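Long-range contacts in prolyl oligopeptidase (Novosphingobium capsulatum, PDB 1YR2), which probably hydrolyses oligopeptides on the carboxyl side of proline, and less typically alanine, as a serine peptidase of the S9A family: residues G370-N374 with L412-D418; A400-P404 with Y422-S426. All coordinates share one frame. Residues are numbered along the deposited sequence.

In the fold
Both contacts lie in the seven-bladed beta-propeller domain, on its sixth and seventh blades in chain order. The chain first runs along strand 365-372, the first strand of blade six, and turns at Gly-373. It completes that blade with strand 397-400 and passes through 401-407 into strand 408-413, which opens blade seven. Contact 1 closes here, where 412-418 meets 370-374. Contact 2 closes next, when strand 421-427 comes back past 400-404. The two loops therefore cross. Contact 1 joins neighbouring blades at the ends of their first strands and the turns that follow; contact 2 packs the inter-blade linker on blade seven. Ser-413 O and Tyr-422 N, 2.9 Å apart in a probable hydrogen bond, connect them.

Contact 1 of 2, residues G370-N374 with L412-D418; sequences GIAGN and LSGRPGD
Two adjacent propeller blades meet here at the ends of their first strands. Residues 370-372 are extended, and Gly-373 turns the chain with phi/psi of 69/-121°. Leu-412 and Ser-413 are extended, and Gly-414 (151/173°) follows. A type II beta turn then runs from Arg-415 to Asp-418, closed by Asp-418 N to Arg-415 O at 3.1 Å. Gly-417 sits at its third position with phi 82°. Gly-373 and Pro-416 form a single bridge of parallel pattern, CA to CA 4.7 Å. Gly-373 N donates to Arg-415 O (3.1 Å), so this carbonyl takes two donors. Gly-417 N donates to Gly-373 O (3.0 Å), which also receives a CA-H...O contact from Pro-416 CA at 3.3 Å. Leu-412 (chi1 t) places CD2 3.7 Å from Gly-370 CA, where a CB would clash. Ile-371 (mt) sets CG2 3.9 Å from Pro-416 CG. Within the turn, Arg-415 NH2 forms a salt bridge to Asp-418 OD2 at 3.1 Å. Asp-418 OD1 accepts from His-420 N, and Ser-413 OG bonds to Pro-114 O on the first blade. Two backbone hydrogen bonds thus join the blades, flanked by apolar packing of Leu-412 and Pro-416, while both Asp-418 carboxylate oxygens find donors within blade seven.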
ATOM      1  N   GLY A 370     -15.212  -6.691 -10.081  1.00 13.41           N
ATOM      2  CA  GLY A 370     -16.109  -7.630  -9.451  1.00 13.99           C
ATOM      3  C   GLY A 370     -17.481  -7.512 -10.058  1.00 12.51           C
ATOM      4  O   GLY A 370     -17.827  -6.499 -10.675  1.00 13.13           O
ATOM      5  N   ILE A 371     -18.306  -8.538  -9.870  1.00 12.34           N
ATOM      6  CA  ILE A 371     -19.658  -8.503 -10.331  1.00 13.73           C
ATOM      7  C   ILE A 371     -20.616  -8.506  -9.131  1.00 13.08           C
ATOM      8  O   ILE A 371     -20.432  -9.286  -8.190  1.00 13.90           O
ATOM      9  CB  ILE A 371     -19.944  -9.665 -11.284  1.00 13.42           C
ATOM     10  CG1 ILE A 371     -19.254  -9.408 -12.628  1.00 15.42           C
ATOM     11  CG2 ILE A 371     -21.431  -9.753 -11.563  1.00 15.05           C
ATOM     12  CD1 ILE A 371     -19.317 -10.587 -13.673  1.00 15.04           C
ATOM     13  N   ALA A 372     -21.603  -7.613  -9.173  1.00 12.95           N
ATOM     14  CA  ALA A 372     -22.644  -7.565  -8.136  1.00 13.86           C
ATOM     15  C   ALA A 372     -23.935  -7.032  -8.713  1.00 13.56           C
ATOM     16  O   ALA A 372     -23.931  -6.135  -9.547  1.00 12.58           O
ATOM     17  CB  ALA A 372     -22.176  -6.700  -6.940  1.00 15.07           C
ATOM     18  N   GLY A 373     -25.062  -7.597  -8.269  1.00 14.90           N
ATOM     19  CA  GLY A 373     -26.349  -7.162  -8.764  1.00 16.99           C
ATOM     20  C   GLY A 373     -26.372  -7.625 -10.217  1.00 18.23           C
ATOM     21  O   GLY A 373     -26.139  -8.812 -10.481  1.00 20.54           O
ATOM     22  N   ASN A 374     -26.536  -6.710 -11.157  1.00 19.70           N
ATOM     23  CA  ASN A 374     -26.501  -7.091 -12.582  1.00 21.56           C
ATOM     24  C   ASN A 374     -25.403  -6.359 -13.316  1.00 19.72           C
ATOM     25  O   ASN A 374     -25.505  -6.182 -14.506  1.00 20.05           O
ATOM     26  CB  ASN A 374     -27.831  -6.806 -13.295  1.00 23.41           C
ATOM     27  CG  ASN A 374     -28.960  -7.645 -12.751  1.00 29.54           C
ATOM     28  OD1 ASN A 374     -28.764  -8.840 -12.406  1.00 39.45           O
ATOM     29  ND2 ASN A 374     -30.129  -7.033 -12.600  1.00 33.95           N
ATOM     30  N   LEU A 412     -14.227  -5.520  -3.662  1.00 19.92           N
ATOM     31  CA  LEU A 412     -15.669  -5.507  -3.771  1.00 21.60           C
ATOM     32  C   LEU A 412     -16.153  -6.869  -3.285  1.00 21.18           C
ATOM     33  O   LEU A 412     -15.484  -7.881  -3.518  1.00 20.28           O
ATOM     34  CB  LEU A 412     -16.057  -5.352  -5.210  1.00 22.18           C
ATOM     35  CG  LEU A 412     -17.553  -5.181  -5.487  1.00 26.16           C
ATOM     36  CD1 LEU A 412     -17.852  -3.716  -5.564  1.00 28.60           C
ATOM     37  CD2 LEU A 412     -17.977  -5.879  -6.752  1.00 27.35           C
ATOM     38  N   SER A 413     -17.275  -6.893  -2.583  1.00 19.08           N
ATOM     39  CA  SER A 413     -17.942  -8.134  -2.295  1.00 18.27           C
ATOM     40  C   SER A 413     -19.404  -7.972  -2.690  1.00 17.89           C
ATOM     41  O   SER A 413     -19.977  -6.861  -2.699  1.00 14.91           O
ATOM     42  CB  SER A 413     -17.750  -8.560  -0.842  1.00 19.56           C
ATOM     43  OG  SER A 413     -18.426  -7.747   0.116  1.00 19.53           O
ATOM     44  N   GLY A 414     -19.965  -9.091  -3.100  1.00 17.81           N
ATOM     45  CA  GLY A 414     -21.331  -9.137  -3.586  1.00 17.97           C
ATOM     46  C   GLY A 414     -21.415 -10.277  -4.586  1.00 17.63           C
ATOM     47  O   GLY A 414     -20.429 -10.933  -4.896  1.00 18.03           O
ATOM     48  N   ARG A 415     -22.622 -10.550  -5.013  1.00 18.64           N
ATOM     49  CA  ARG A 415     -22.908 -11.678  -5.880  1.00 18.52           C
ATOM     50  C   ARG A 415     -23.879 -11.194  -6.978  1.00 17.80           C
ATOM     51  O   ARG A 415     -24.714 -10.306  -6.749  1.00 15.70           O
ATOM     52  CB  ARG A 415     -23.622 -12.756  -5.057  1.00 19.52           C
ATOM     53  CG  ARG A 415     -22.783 -13.494  -4.065  1.00 25.23           C
ATOM     54  CD  ARG A 415     -23.600 -14.524  -3.278  1.00 31.16           C
ATOM     55  NE  ARG A 415     -24.718 -13.906  -2.537  1.00 33.80           N
ATOM     56  CZ  ARG A 415     -25.772 -14.588  -2.053  1.00 36.28           C
ATOM     57  NH1 ARG A 415     -25.855 -15.908  -2.229  1.00 37.94           N
ATOM     58  NH2 ARG A 415     -26.747 -13.968  -1.383  1.00 35.56           N
ATOM     59  N   PRO A 416     -23.825 -11.825  -8.132  1.00 17.68           N
ATOM     60  CA  PRO A 416     -24.827 -11.583  -9.152  1.00 19.40           C
ATOM     61  C   PRO A 416     -26.209 -11.907  -8.591  1.00 20.34           C
ATOM     62  O   PRO A 416     -26.373 -12.868  -7.872  1.00 23.63           O
ATOM     63  CB  PRO A 416     -24.462 -12.587 -10.250  1.00 19.80           C
ATOM     64  CG  PRO A 416     -23.111 -12.927 -10.049  1.00 17.27           C
ATOM     65  CD  PRO A 416     -22.825 -12.825  -8.564  1.00 17.75           C
ATOM     66  N   GLY A 417     -27.187 -11.085  -8.876  1.00 22.36           N
ATOM     67  CA  GLY A 417     -28.531 -11.325  -8.376  1.00 22.28           C
ATOM     68  C   GLY A 417     -28.777 -10.851  -6.946  1.00 22.26           C
ATOM     69  O   GLY A 417     -29.890 -10.911  -6.510  1.00 21.69           O
ATOM     70  N   ASP A 418     -27.736 -10.441  -6.214  1.00 21.71           N
ATOM     71  CA  ASP A 418     -27.858  -9.937  -4.848  1.00 21.04           C
ATOM     72  C   ASP A 418     -27.863  -8.393  -4.889  1.00 19.77           C
ATOM     73  O   ASP A 418     -26.968  -7.788  -5.500  1.00 19.54           O
ATOM     74  CB  ASP A 418     -26.659 -10.467  -4.040  1.00 21.47           C
ATOM     75  CG  ASP A 418     -26.780 -10.243  -2.552  1.00 26.92           C
ATOM     76  OD1 ASP A 418     -27.483  -9.302  -2.112  1.00 28.78           O
ATOM     77  OD2 ASP A 418     -26.159 -10.986  -1.736  1.00 32.11           O
TER

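Contact 2 of 2, residues A400-P404 with Y422-S426; sequences AVSLP and YLSFS
The linker 401-404 is extended at Val-401, Ser-402 and Leu-403, then bends at Pro-404 (phi/psi -62/-26°). It leads from blade six of the beta-propeller to blade seven. Segment 422-426 is regular beta strand, the second of blade seven. The backbones stay apart: the closest CA pair, Leu-403 and Phe-425, is 8.2 Å. Side chains alone fill the gap. Leu-423 and Phe-425 alternate with Ser-424 and so point to the same side, toward the linker. Leu-423 (tp) puts CD2 3.8 Å from Leu-403 CD2 and 4.1 Å from CG1 of Val-401 (t). Leu-403 (mt) also reaches Phe-425 CE1 with CD1, at 4.2 Å. Leu-437 and Thr-444 of blade seven pack on Val-401 as well, so the linker covers part of one face of that blade's sheet. Phe-425 is t, with chi2 80°. Pro-404 (C-gamma exo) lies over one face of this ring in a CH-pi contact, with Pro-404 CD 4.0 Å from the Phe-425 ring centroid and 6° off the ring normal.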
ATOM      1  N   ALA A 400     -20.112   6.257 -12.954  1.00 17.19           N
ATOM      2  CA  ALA A 400     -19.117   6.015 -11.905  1.00 17.35           C
ATOM      3  C   ALA A 400     -19.825   5.777 -10.575  1.00 16.88           C
ATOM      4  O   ALA A 400     -20.905   6.347 -10.312  1.00 16.35           O
ATOM      5  CB  ALA A 400     -18.192   7.212 -11.775  1.00 18.32           C
ATOM      6  N   VAL A 401     -19.201   4.961  -9.724  1.00 15.24           N
ATOM      7  CA  VAL A 401     -19.640   4.805  -8.350  1.00 15.38           C
ATOM      8  C   VAL A 401     -19.324   6.083  -7.575  1.00 16.09           C
ATOM      9  O   VAL A 401     -18.206   6.573  -7.622  1.00 16.52           O
ATOM     10  CB  VAL A 401     -18.942   3.599  -7.641  1.00 14.78           C
ATOM     11  CG1 VAL A 401     -19.314   3.545  -6.157  1.00 18.30           C
ATOM     12  CG2 VAL A 401     -19.331   2.284  -8.287  1.00 17.16           C
ATOM     13  N   SER A 402     -20.316   6.613  -6.857  1.00 17.14           N
ATOM     14  CA  SER A 402     -20.117   7.726  -5.941  1.00 17.28           C
ATOM     15  C   SER A 402     -19.324   7.239  -4.709  1.00 16.83           C
ATOM     16  O   SER A 402     -19.725   6.281  -4.069  1.00 20.15           O
ATOM     17  CB  SER A 402     -21.484   8.329  -5.529  1.00 17.78           C
ATOM     18  OG  SER A 402     -22.248   7.333  -4.796  1.00 20.16           O
ATOM     19  N   LEU A 403     -18.190   7.870  -4.416  1.00 16.73           N
ATOM     20  CA  LEU A 403     -17.369   7.573  -3.249  1.00 16.32           C
ATOM     21  C   LEU A 403     -17.414   8.746  -2.256  1.00 16.60           C
ATOM     22  O   LEU A 403     -17.736   9.858  -2.679  1.00 16.75           O
ATOM     23  CB  LEU A 403     -15.924   7.338  -3.716  1.00 16.49           C
ATOM     24  CG  LEU A 403     -15.630   6.179  -4.671  1.00 17.02           C
ATOM     25  CD1 LEU A 403     -14.186   6.226  -5.081  1.00 19.57           C
ATOM     26  CD2 LEU A 403     -15.975   4.881  -4.024  1.00 18.76           C
ATOM     27  N   PRO A 404     -17.089   8.543  -0.976  1.00 16.07           N
ATOM     28  CA  PRO A 404     -17.179   9.615   0.027  1.00 16.48           C
ATOM     29  C   PRO A 404     -16.264  10.807  -0.272  1.00 16.40           C
ATOM     30  O   PRO A 404     -16.576  11.921   0.141  1.00 17.75           O
ATOM     31  CB  PRO A 404     -16.735   8.935   1.347  1.00 16.89           C
ATOM     32  CG  PRO A 404     -16.723   7.552   1.136  1.00 18.16           C
ATOM     33  CD  PRO A 404     -16.650   7.293  -0.351  1.00 17.30           C
ATOM     34  N   TYR A 422     -20.687  -4.421  -1.372  1.00 11.78           N
ATOM     35  CA  TYR A 422     -19.780  -3.756  -0.417  1.00 10.93           C
ATOM     36  C   TYR A 422     -18.492  -3.410  -1.148  1.00 11.89           C
ATOM     37  O   TYR A 422     -18.068  -4.151  -2.034  1.00 11.59           O
ATOM     38  CB  TYR A 422     -19.475  -4.675   0.765  1.00 10.53           C
ATOM     39  CG  TYR A 422     -20.753  -5.114   1.425  1.00 10.03           C
ATOM     40  CD1 TYR A 422     -21.360  -4.324   2.395  1.00  8.29           C
ATOM     41  CD2 TYR A 422     -21.446  -6.233   0.952  1.00 10.73           C
ATOM     42  CE1 TYR A 422     -22.610  -4.685   2.963  1.00 10.55           C
ATOM     43  CE2 TYR A 422     -22.676  -6.598   1.474  1.00 12.56           C
ATOM     44  CZ  TYR A 422     -23.261  -5.812   2.468  1.00 15.79           C
ATOM     45  OH  TYR A 422     -24.479  -6.181   2.964  1.00 14.27           O
ATOM     46  N   LEU A 423     -17.882  -2.298  -0.764  1.00 12.11           N
ATOM     47  CA  LEU A 423     -16.652  -1.786  -1.369  1.00 13.92           C
ATOM     48  C   LEU A 423     -15.739  -1.322  -0.241  1.00 13.35           C
ATOM     49  O   LEU A 423     -16.188  -0.612   0.664  1.00 15.10           O
ATOM     50  CB  LEU A 423     -17.021  -0.605  -2.296  1.00 15.39           C
ATOM     51  CG  LEU A 423     -15.997   0.144  -3.111  1.00 19.40           C
ATOM     52  CD1 LEU A 423     -15.301  -0.826  -4.021  1.00 23.62           C
ATOM     53  CD2 LEU A 423     -16.706   1.113  -4.040  1.00 22.99           C
ATOM     54  N   SER A 424     -14.464  -1.687  -0.290  1.00 12.67           N
ATOM     55  CA  SER A 424     -13.487  -1.246   0.682  1.00 13.85           C
ATOM     56  C   SER A 424     -12.838   0.076   0.208  1.00 13.40           C
ATOM     57  O   SER A 424     -12.389   0.175  -0.926  1.00 13.16           O
ATOM     58  CB  SER A 424     -12.448  -2.350   0.903  1.00 15.24           C
ATOM     59  OG  SER A 424     -11.495  -1.899   1.849  1.00 18.20           O
ATOM     60  N   PHE A 425     -12.802   1.076   1.078  1.00 12.65           N
ATOM     61  CA  PHE A 425     -12.350   2.434   0.718  1.00 12.40           C
ATOM     62  C   PHE A 425     -11.385   2.936   1.790  1.00 12.18           C
ATOM     63  O   PHE A 425     -11.640   2.806   3.027  1.00 11.91           O
ATOM     64  CB  PHE A 425     -13.538   3.352   0.605  1.00 13.16           C
ATOM     65  CG  PHE A 425     -13.189   4.772   0.324  1.00 14.68           C
ATOM     66  CD1 PHE A 425     -12.886   5.171  -0.946  1.00 11.81           C
ATOM     67  CD2 PHE A 425     -13.150   5.700   1.340  1.00 13.30           C
ATOM     68  CE1 PHE A 425     -12.592   6.497  -1.218  1.00 16.72           C
ATOM     69  CE2 PHE A 425     -12.807   7.044   1.085  1.00 15.66           C
ATOM     70  CZ  PHE A 425     -12.548   7.440  -0.185  1.00 14.10           C
ATOM     71  N   SER A 426     -10.318   3.609   1.365  1.00 10.53           N
ATOM     72  CA  SER A 426      -9.431   4.260   2.322  1.00 10.51           C
ATOM     73  C   SER A 426      -8.883   5.556   1.737  1.00 10.04           C
ATOM     74  O   SER A 426      -8.930   5.783   0.499  1.00 10.31           O
ATOM     75  CB  SER A 426      -8.318   3.316   2.725  1.00 11.96           C
ATOM     76  OG  SER A 426      -7.314   3.329   1.727  1.00 13.68           O
TER